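D-glycero-D-manno-heptose 1-phosphate kinase (Bacteroides thetaiotaomicron, PDB 3K85) probably transfers a phosphate group from ATP to D-glycero-D-manno-heptose 1-phosphate. Local coordinates at residues N38-S50 with T118-W130. Numbering follows the deposited sequence.
Sequences NLYAYCTIEETNS and TMVVCILKAFIEW
Ile-45 makes the tightest part of the contact, its two branches parted between three residues in the 118-130 part of helix 115-131. Its CG1 branch, extended at chi2 (-180°), carries CD1 to 3.5 Å from Ala-126 CB, closer than usual for two carbons. The same methyl lies over the middle of the Phe-127 ring, 4.0 Å from the centroid. The other branch, CG2, makes a second CH-pi contact over a face of the five-membered ring of Trp-130. Cys-43 SG, anti to its own backbone nitrogen, packs on the same Ala-126 CB at 3.7 Å. Cys-122 joins Cys-43 to Ala-41: its SG lies 3.7 Å from Cys-43 CB, and its CB rests against Ala-41 CB. Towards the start of the helix, Ala-41 CB touches Thr-118 CG2 at 3.6 Å, and Met-119, bent at chi2 and chi3, brings CE to 3.7 Å from Ala-41 CB. At the far end, exposed and poorly ordered Glu-47 is modelled too near the Trp-130 ring for its exact placement to be trusted. Strand 39-47 runs between strands 4-15 and 99-105; the helix lies at 32° to it, and helix 137-151 packs on Val-120 and Leu-124, whose CB bonds point away from the strand. Apolar and CH-pi contacts thus make up most of this buried sheet-helix seam of the GHMP kinase fold.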
# COMPACT_ATOMS: atom_id res chain seq x y z
N ASN A 38 8.39 -15.86 3.35
CA ASN A 38 7.79 -17.19 3.48
C ASN A 38 8.34 -18.15 4.53
O ASN A 38 8.31 -19.37 4.33
CB ASN A 38 7.76 -17.89 2.12
CG ASN A 38 9.14 -18.02 1.50
OD1 ASN A 38 10.13 -17.51 2.04
ND2 ASN A 38 9.20 -18.69 0.36
N LEU A 39 8.84 -17.62 5.65
CA LEU A 39 9.32 -18.45 6.75
C LEU A 39 8.33 -18.13 7.87
O LEU A 39 8.19 -16.97 8.27
CB LEU A 39 10.76 -18.07 7.14
CG LEU A 39 11.85 -18.81 6.35
CD1 LEU A 39 11.47 -18.91 4.88
CD2 LEU A 39 13.16 -18.08 6.52
N TYR A 40 7.67 -19.16 8.39
CA TYR A 40 6.62 -18.95 9.38
C TYR A 40 6.74 -19.56 10.78
O TYR A 40 7.69 -20.26 11.11
CB TYR A 40 5.31 -19.45 8.79
CG TYR A 40 4.98 -18.92 7.41
CD1 TYR A 40 4.14 -17.80 7.26
CD2 TYR A 40 5.43 -19.57 6.26
CE1 TYR A 40 3.76 -17.35 5.99
CE2 TYR A 40 5.06 -19.13 4.98
CZ TYR A 40 4.22 -18.02 4.86
OH TYR A 40 3.80 -17.58 3.61
N ALA A 41 5.71 -19.26 11.57
CA ALA A 41 5.51 -19.76 12.92
C ALA A 41 4.15 -20.41 12.78
O ALA A 41 3.24 -19.82 12.21
CB ALA A 41 5.44 -18.60 13.93
N TYR A 42 3.99 -21.63 13.27
CA TYR A 42 2.70 -22.28 13.13
C TYR A 42 2.20 -22.64 14.50
O TYR A 42 2.98 -22.79 15.42
CB TYR A 42 2.80 -23.56 12.29
CG TYR A 42 3.58 -23.41 11.00
CD1 TYR A 42 2.93 -23.44 9.75
CD2 TYR A 42 4.96 -23.26 11.02
CE1 TYR A 42 3.67 -23.33 8.56
CE2 TYR A 42 5.70 -23.15 9.85
CZ TYR A 42 5.06 -23.18 8.62
OH TYR A 42 5.82 -23.03 7.48
N CYS A 43 0.90 -22.79 14.62
CA CYS A 43 0.31 -23.15 15.89
C CYS A 43 -1.04 -23.75 15.63
O CYS A 43 -1.78 -23.29 14.77
CB CYS A 43 0.17 -21.90 16.77
SG CYS A 43 -0.88 -22.14 18.24
N THR A 44 -1.36 -24.83 16.33
CA THR A 44 -2.68 -25.41 16.19
C THR A 44 -3.19 -25.62 17.60
O THR A 44 -2.44 -26.01 18.49
CB THR A 44 -2.69 -26.73 15.39
OG1 THR A 44 -3.54 -27.67 16.06
CG2 THR A 44 -1.30 -27.29 15.23
N ILE A 45 -4.46 -25.28 17.80
CA ILE A 45 -5.08 -25.42 19.09
C ILE A 45 -6.37 -26.21 18.94
O ILE A 45 -7.22 -25.90 18.11
CB ILE A 45 -5.39 -24.02 19.71
CG1 ILE A 45 -4.09 -23.28 19.99
CG2 ILE A 45 -6.18 -24.17 21.01
CD1 ILE A 45 -4.28 -21.90 20.60
N GLU A 46 -6.50 -27.26 19.74
CA GLU A 46 -7.69 -28.08 19.70
C GLU A 46 -8.25 -28.20 21.11
O GLU A 46 -7.55 -28.59 22.04
CB GLU A 46 -7.36 -29.47 19.12
CG GLU A 46 -6.06 -30.08 19.62
CD GLU A 46 -5.67 -31.34 18.85
OE1 GLU A 46 -6.48 -32.30 18.83
OE2 GLU A 46 -4.56 -31.36 18.26
N GLU A 47 -9.51 -27.82 21.26
CA GLU A 47 -10.14 -27.88 22.57
C GLU A 47 -10.38 -29.32 23.01
O GLU A 47 -10.59 -30.21 22.18
CB GLU A 47 -11.48 -27.13 22.58
CG GLU A 47 -12.10 -27.10 23.97
CD GLU A 47 -13.58 -26.79 23.96
OE1 GLU A 47 -13.95 -25.62 23.69
OE2 GLU A 47 -14.38 -27.72 24.21
N THR A 48 -10.34 -29.53 24.32
CA THR A 48 -10.55 -30.85 24.88
C THR A 48 -11.31 -30.74 26.20
O THR A 48 -11.31 -29.68 26.84
CB THR A 48 -9.22 -31.57 25.15
OG1 THR A 48 -9.48 -32.84 25.76
CG2 THR A 48 -8.33 -30.75 26.08
N ASN A 49 -11.97 -31.82 26.60
CA ASN A 49 -12.72 -31.85 27.85
C ASN A 49 -12.02 -32.71 28.89
O ASN A 49 -12.66 -33.24 29.79
CB ASN A 49 -14.13 -32.39 27.61
CG ASN A 49 -14.99 -31.43 26.80
OD1 ASN A 49 -15.19 -30.28 27.19
ND2 ASN A 49 -15.51 -31.91 25.67
N SER A 50 -10.70 -32.85 28.76
CA SER A 50 -9.92 -33.67 29.68
C SER A 50 -9.58 -32.92 30.97
O SER A 50 -9.19 -33.54 31.97
CB SER A 50 -8.62 -34.12 29.01
OG SER A 50 -7.65 -33.09 29.01
N THR A 118 6.95 -12.95 16.05
CA THR A 118 6.14 -13.64 15.06
C THR A 118 5.35 -14.75 15.73
O THR A 118 4.15 -14.89 15.48
CB THR A 118 7.01 -14.21 13.94
OG1 THR A 118 7.47 -13.14 13.11
CG2 THR A 118 6.23 -15.20 13.09
N MSE A 119 6.01 -15.51 16.60
CA MSE A 119 5.34 -16.61 17.29
C MSE A 119 4.24 -16.15 18.25
O MSE A 119 3.18 -16.80 18.34
CB MSE A 119 6.35 -17.48 18.05
CG MSE A 119 5.69 -18.60 18.88
SE MSE A 119 4.58 -19.84 17.85
CE MSE A 119 6.03 -20.70 16.88
N VAL A 120 4.48 -15.06 18.96
CA VAL A 120 3.47 -14.51 19.88
C VAL A 120 2.24 -14.12 19.05
O VAL A 120 1.10 -14.43 19.42
CB VAL A 120 4.01 -13.25 20.63
CG1 VAL A 120 2.86 -12.56 21.36
CG2 VAL A 120 5.09 -13.65 21.61
N VAL A 121 2.46 -13.46 17.91
CA VAL A 121 1.35 -13.08 17.05
C VAL A 121 0.61 -14.33 16.59
O VAL A 121 -0.61 -14.41 16.67
CB VAL A 121 1.85 -12.30 15.79
CG1 VAL A 121 0.66 -12.01 14.83
CG2 VAL A 121 2.53 -11.00 16.23
N CYS A 122 1.36 -15.32 16.12
CA CYS A 122 0.77 -16.57 15.67
C CYS A 122 -0.10 -17.18 16.76
O CYS A 122 -1.24 -17.55 16.54
CB CYS A 122 1.87 -17.55 15.25
SG CYS A 122 1.22 -19.11 14.65
N ILE A 123 0.46 -17.30 17.97
CA ILE A 123 -0.30 -17.88 19.07
C ILE A 123 -1.55 -17.05 19.32
O ILE A 123 -2.64 -17.61 19.51
CB ILE A 123 0.55 -17.95 20.36
CG1 ILE A 123 1.76 -18.86 20.13
CG2 ILE A 123 -0.29 -18.46 21.51
CD1 ILE A 123 2.73 -18.87 21.28
N LEU A 124 -1.41 -15.73 19.33
CA LEU A 124 -2.55 -14.84 19.53
C LEU A 124 -3.62 -15.12 18.48
O LEU A 124 -4.82 -15.22 18.79
CB LEU A 124 -2.11 -13.38 19.44
CG LEU A 124 -1.82 -12.74 20.80
CD1 LEU A 124 -1.14 -11.39 20.62
CD2 LEU A 124 -3.14 -12.58 21.55
N LYS A 125 -3.19 -15.24 17.24
CA LYS A 125 -4.11 -15.51 16.15
C LYS A 125 -4.87 -16.80 16.38
O LYS A 125 -6.07 -16.88 16.11
CB LYS A 125 -3.37 -15.54 14.82
CG LYS A 125 -3.61 -14.31 13.95
CD LYS A 125 -5.10 -14.16 13.66
CE LYS A 125 -5.37 -13.08 12.63
NZ LYS A 125 -4.68 -11.82 12.99
N ALA A 126 -4.19 -17.83 16.90
CA ALA A 126 -4.89 -19.09 17.14
C ALA A 126 -5.96 -18.84 18.19
O ALA A 126 -7.10 -19.26 18.02
CB ALA A 126 -3.92 -20.16 17.62
N PHE A 127 -5.61 -18.15 19.28
CA PHE A 127 -6.59 -17.85 20.32
C PHE A 127 -7.74 -16.99 19.79
O PHE A 127 -8.91 -17.28 20.07
CB PHE A 127 -5.92 -17.16 21.53
CG PHE A 127 -5.28 -18.12 22.50
CD1 PHE A 127 -6.06 -18.89 23.37
CD2 PHE A 127 -3.90 -18.30 22.52
CE1 PHE A 127 -5.47 -19.80 24.24
CE2 PHE A 127 -3.30 -19.21 23.39
CZ PHE A 127 -4.09 -19.96 24.25
N ILE A 128 -7.42 -15.96 19.01
CA ILE A 128 -8.45 -15.10 18.44
C ILE A 128 -9.43 -15.93 17.60
O ILE A 128 -10.65 -15.82 17.75
CB ILE A 128 -7.84 -14.00 17.55
CG1 ILE A 128 -6.93 -13.10 18.40
CG2 ILE A 128 -8.94 -13.21 16.86
CD1 ILE A 128 -6.09 -12.11 17.61
N GLU A 129 -8.88 -16.76 16.71
CA GLU A 129 -9.69 -17.63 15.86
C GLU A 129 -10.51 -18.57 16.76
O GLU A 129 -11.72 -18.75 16.59
CB GLU A 129 -8.77 -18.45 14.96
CG GLU A 129 -9.46 -19.29 13.92
CD GLU A 129 -10.29 -18.46 12.97
OE1 GLU A 129 -9.80 -17.40 12.52
OE2 GLU A 129 -11.44 -18.87 12.67
N TRP A 130 -9.82 -19.17 17.72
CA TRP A 130 -10.37 -20.09 18.70
C TRP A 130 -11.56 -19.46 19.47
O TRP A 130 -12.68 -19.96 19.43
CB TRP A 130 -9.21 -20.49 19.63
CG TRP A 130 -9.46 -21.28 20.91
CD1 TRP A 130 -8.62 -21.34 22.00
CD2 TRP A 130 -10.56 -22.14 21.21
NE1 TRP A 130 -9.14 -22.18 22.96
CE2 TRP A 130 -10.33 -22.68 22.50
CE3 TRP A 130 -11.72 -22.50 20.52
CZ2 TRP A 130 -11.22 -23.57 23.11
CZ3 TRP A 130 -12.61 -23.38 21.13
CH2 TRP A 130 -12.35 -23.90 22.41